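Long-range contact in extracellular solute-binding protein, family 1 (Trichodesmium erythraeum IMS101, PDB 6G7N), which binds ferric iron and, as a periplasmic-type solute-binding protein, probably hands it to an ABC transporter for uptake: residues A[140-151]-A[298-306]. Numbering follows the deposited sequence.
Sequences IYNQSLIASLIE and VYGKLNADA. With FE (Fe (III) ion), chain E.
With CG of Asn-303 trans to its own backbone N (chi1 177°) and CG of Gln-143 swung beside its backbone N, the two carboxamides meet between helix 140-167 and the turn joining helices 297-301 and 303-312. Asn-303 ND2 donates to Gln-143 OE1 over 2.9 Å, at an N-H...O angle of 159°. The acceptor lies close to the Asn-303 amide plane, yet ND2 sits well off the plane of the Gln-143 carbonyl, the two amides being turned 64° apart. CD1 of Ile-140 packs against the same ND2. The second donation from ND2 goes to a bridging water, 2.8 Å away, which in turn donates to Ser-144 OG and Tyr-299 O; Ser-144 OG also bonds Asp-59. Gln-143 NE2 is anchored on Ser-137 O and Asn-303 OD1 on Arg-65, fixing the turn of both amides. A leucine in place of Gln-143 would probably leave Asn-303 ND2 without its direct acceptor and its amide less firmly oriented. Beyond this polar end, methyl groups pack against side chains and backbone carbonyls. CB of Ala-147 fits as a knob among Val-298, Tyr-299, Asn-303 and Ala-306, 3.8 Å from Leu-302 CB. In return, Ala-306 CB drops among Gln-143, Ile-146, Ala-147 and Ile-150, 3.4 Å from Gln-143 O. At the outer end Glu-151 lays CG against Val-298 CG1 (3.6 Å), crossing it nearly at right angles. This knobs-into-holes packing lies on the helix whose first turn supplies Tyr-141 to the iron(III) site of this solute-binding fold, completed by Tyr-197 and Tyr-198.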
loop_
_atom_site.group_PDB
_atom_site.type_symbol
_atom_site.label_atom_id
_atom_site.label_comp_id
_atom_site.label_asym_id
_atom_site.label_seq_id
_atom_site.Cartn_x
_atom_site.Cartn_y
_atom_site.Cartn_z
ATOM N N ILE A 140 9.168 -2.275 -0.108
ATOM C CA ILE A 140 8.499 -1.615 -1.225
ATOM C C ILE A 140 7.729 -0.361 -0.805
ATOM O O ILE A 140 7.665 0.583 -1.581
ATOM C CB ILE A 140 7.593 -2.630 -1.999
ATOM C CG1 ILE A 140 7.117 -2.062 -3.338
ATOM C CG2 ILE A 140 6.371 -3.027 -1.172
ATOM C CD1 ILE A 140 8.182 -1.918 -4.385
ATOM N N TYR A 141 7.150 -0.341 0.403
ATOM C CA TYR A 141 6.404 0.839 0.817
ATOM C C TYR A 141 7.305 2.075 0.851
ATOM O O TYR A 141 6.922 3.173 0.434
ATOM C CB TYR A 141 5.739 0.671 2.173
ATOM C CG TYR A 141 5.009 -0.634 2.423
ATOM C CD1 TYR A 141 4.259 -1.252 1.413
ATOM C CD2 TYR A 141 5.020 -1.229 3.668
ATOM C CE1 TYR A 141 3.588 -2.436 1.651
ATOM C CE2 TYR A 141 4.327 -2.415 3.930
ATOM C CZ TYR A 141 3.593 -3.011 2.930
ATOM O OH TYR A 141 2.943 -4.184 3.163
ATOM N N ASN A 142 8.505 1.883 1.405
ATOM C CA ASN A 142 9.485 2.950 1.469
ATOM C C ASN A 142 9.991 3.330 0.077
ATOM O O ASN A 142 10.180 4.514 -0.211
ATOM C CB ASN A 142 10.683 2.509 2.313
ATOM C CG ASN A 142 10.413 2.540 3.795
ATOM O OD1 ASN A 142 9.486 3.216 4.269
ATOM N ND2 ASN A 142 11.275 1.848 4.569
ATOM N N GLN A 143 10.261 2.337 -0.763
ATOM C CA GLN A 143 10.695 2.622 -2.121
ATOM C C GLN A 143 9.647 3.483 -2.847
ATOM O O GLN A 143 9.984 4.451 -3.531
ATOM C CB GLN A 143 10.976 1.336 -2.880
ATOM C CG GLN A 143 12.173 0.579 -2.341
ATOM C CD GLN A 143 12.315 -0.815 -2.888
ATOM O OE1 GLN A 143 11.569 -1.235 -3.763
ATOM N NE2 GLN A 143 13.264 -1.557 -2.349
ATOM N N SER A 144 8.362 3.152 -2.661
ATOM C CA SER A 144 7.313 3.898 -3.323
ATOM C C SER A 144 7.180 5.330 -2.796
ATOM O O SER A 144 6.950 6.260 -3.565
ATOM C CB SER A 144 5.979 3.132 -3.235
ATOM O OG SER A 144 6.058 2.015 -4.120
ATOM N N LEU A 145 7.321 5.495 -1.471
ATOM C CA LEU A 145 7.299 6.849 -0.923
ATOM C C LEU A 145 8.478 7.679 -1.451
ATOM O O LEU A 145 8.300 8.830 -1.854
ATOM C CB LEU A 145 7.292 6.797 0.600
ATOM C CG LEU A 145 7.359 8.157 1.276
ATOM C CD1 LEU A 145 6.135 9.029 1.026
ATOM C CD2 LEU A 145 7.494 7.952 2.778
ATOM N N ILE A 146 9.668 7.099 -1.449
ATOM C CA ILE A 146 10.818 7.816 -1.988
ATOM C C ILE A 146 10.657 8.118 -3.476
ATOM O O ILE A 146 11.023 9.211 -3.924
ATOM C CB ILE A 146 12.127 7.106 -1.601
ATOM C CG1 ILE A 146 12.535 7.412 -0.151
ATOM C CG2 ILE A 146 13.295 7.585 -2.469
ATOM C CD1 ILE A 146 11.535 7.572 0.944
ATOM N N ALA A 147 10.126 7.162 -4.238
ATOM C CA ALA A 147 9.823 7.426 -5.633
ATOM C C ALA A 147 8.923 8.653 -5.795
ATOM O O ALA A 147 9.150 9.492 -6.678
ATOM C CB ALA A 147 9.201 6.197 -6.281
ATOM N N SER A 148 7.900 8.759 -4.936
ATOM C CA SER A 148 7.018 9.933 -5.008
ATOM C C SER A 148 7.779 11.245 -4.768
ATOM O O SER A 148 7.500 12.270 -5.398
ATOM C CB SER A 148 5.817 9.780 -4.070
ATOM O OG SER A 148 6.090 10.119 -2.737
ATOM N N LEU A 149 8.736 11.204 -3.837
ATOM C CA LEU A 149 9.535 12.392 -3.521
ATOM C C LEU A 149 10.497 12.749 -4.656
ATOM O O LEU A 149 10.724 13.931 -4.936
ATOM C CB LEU A 149 10.268 12.213 -2.193
ATOM C CG LEU A 149 9.348 12.099 -0.972
ATOM C CD1 LEU A 149 10.139 11.667 0.246
ATOM C CD2 LEU A 149 8.622 13.398 -0.714
ATOM N N ILE A 150 11.045 11.742 -5.347
ATOM C CA ILE A 150 11.867 12.004 -6.516
ATOM C C ILE A 150 11.028 12.596 -7.650
ATOM O O ILE A 150 11.461 13.529 -8.329
ATOM C CB ILE A 150 12.583 10.717 -6.987
ATOM C CG1 ILE A 150 13.587 10.236 -5.930
ATOM C CG2 ILE A 150 13.284 10.954 -8.326
ATOM C CD1 ILE A 150 14.068 8.833 -6.173
ATOM N N GLU A 151 9.821 12.080 -7.843
ATOM C CA GLU A 151 8.923 12.655 -8.848
ATOM C C GLU A 151 8.679 14.141 -8.587
ATOM O O GLU A 151 8.700 14.943 -9.513
ATOM C CB GLU A 151 7.628 11.885 -8.873
ATOM C CG GLU A 151 6.548 12.437 -9.794
ATOM C CD GLU A 151 6.738 12.227 -11.270
ATOM O OE1 GLU A 151 7.748 11.620 -11.675
ATOM O OE2 GLU A 151 5.839 12.648 -12.042
ATOM N N VAL A 298 3.468 6.085 -10.949
ATOM C CA VAL A 298 4.741 6.811 -10.791
ATOM C C VAL A 298 5.665 6.087 -9.825
ATOM O O VAL A 298 6.896 6.128 -9.960
ATOM C CB VAL A 298 4.449 8.260 -10.290
ATOM C CG1 VAL A 298 5.695 8.943 -9.779
ATOM C CG2 VAL A 298 3.800 9.055 -11.412
ATOM N N TYR A 299 5.070 5.459 -8.804
ATOM C CA TYR A 299 5.853 4.779 -7.750
ATOM C C TYR A 299 6.660 3.663 -8.315
ATOM O O TYR A 299 7.788 3.382 -7.898
ATOM C CB TYR A 299 4.991 4.119 -6.673
ATOM C CG TYR A 299 4.007 5.003 -5.989
ATOM C CD1 TYR A 299 4.088 6.383 -6.088
ATOM C CD2 TYR A 299 2.956 4.449 -5.273
ATOM C CE1 TYR A 299 3.124 7.198 -5.515
ATOM C CE2 TYR A 299 2.016 5.260 -4.667
ATOM C CZ TYR A 299 2.107 6.636 -4.794
ATOM O OH TYR A 299 1.166 7.455 -4.229
ATOM N N GLY A 300 6.070 2.955 -9.265
ATOM C CA GLY A 300 6.788 1.900 -9.995
ATOM C C GLY A 300 7.764 2.440 -11.008
ATOM O O GLY A 300 8.912 1.984 -11.093
ATOM N N LYS A 301 7.303 3.396 -11.783
ATOM C CA LYS A 301 8.221 4.036 -12.774
ATOM C C LYS A 301 9.560 4.521 -12.190
ATOM O O LYS A 301 10.631 4.370 -12.816
ATOM C CB LYS A 301 7.506 5.190 -13.457
ATOM C CG LYS A 301 8.228 5.744 -14.634
ATOM C CD LYS A 301 7.359 6.679 -15.436
ATOM C CE LYS A 301 8.097 7.113 -16.694
ATOM N NZ LYS A 301 7.195 7.660 -17.755
ATOM N N LEU A 302 9.487 5.060 -10.969
ATOM C CA LEU A 302 10.691 5.589 -10.319
ATOM C C LEU A 302 11.236 4.686 -9.220
ATOM O O LEU A 302 12.083 5.110 -8.436
ATOM C CB LEU A 302 10.426 6.978 -9.782
ATOM C CG LEU A 302 10.330 8.002 -10.889
ATOM C CD1 LEU A 302 9.757 9.284 -10.350
ATOM C CD2 LEU A 302 11.715 8.233 -11.501
ATOM N N ASN A 303 10.806 3.435 -9.190
ATOM C CA ASN A 303 11.301 2.492 -8.191
ATOM C C ASN A 303 12.825 2.323 -8.267
ATOM O O ASN A 303 13.500 2.338 -7.243
ATOM C CB ASN A 303 10.601 1.151 -8.360
ATOM C CG ASN A 303 11.128 0.100 -7.398
ATOM O OD1 ASN A 303 12.029 -0.654 -7.730
ATOM N ND2 ASN A 303 10.596 0.090 -6.195
ATOM N N ALA A 304 13.367 2.151 -9.478
ATOM C CA ALA A 304 14.822 1.972 -9.609
ATOM C C ALA A 304 15.576 3.200 -9.113
ATOM O O ALA A 304 16.624 3.075 -8.451
ATOM C CB ALA A 304 15.201 1.664 -11.051
ATOM N N ASP A 305 15.054 4.389 -9.388
ATOM C CA ASP A 305 15.676 5.628 -8.915
ATOM C C ASP A 305 15.630 5.718 -7.392
ATOM O O ASP A 305 16.580 6.174 -6.761
ATOM C CB ASP A 305 15.001 6.861 -9.546
ATOM C CG ASP A 305 15.421 7.132 -11.024
ATOM O OD1 ASP A 305 16.274 6.431 -11.573
ATOM O OD2 ASP A 305 14.915 8.111 -11.620
ATOM N N ALA A 306 14.537 5.270 -6.790
ATOM C CA ALA A 306 14.428 5.221 -5.347
ATOM C C ALA A 306 15.477 4.324 -4.712
ATOM O O ALA A 306 16.148 4.691 -3.745
ATOM C CB ALA A 306 13.020 4.817 -4.910
HETATM FE FE FE E . 1.560 -4.489 4.508
HETATM O O HOH W 1 8.236 1.594 -5.821
#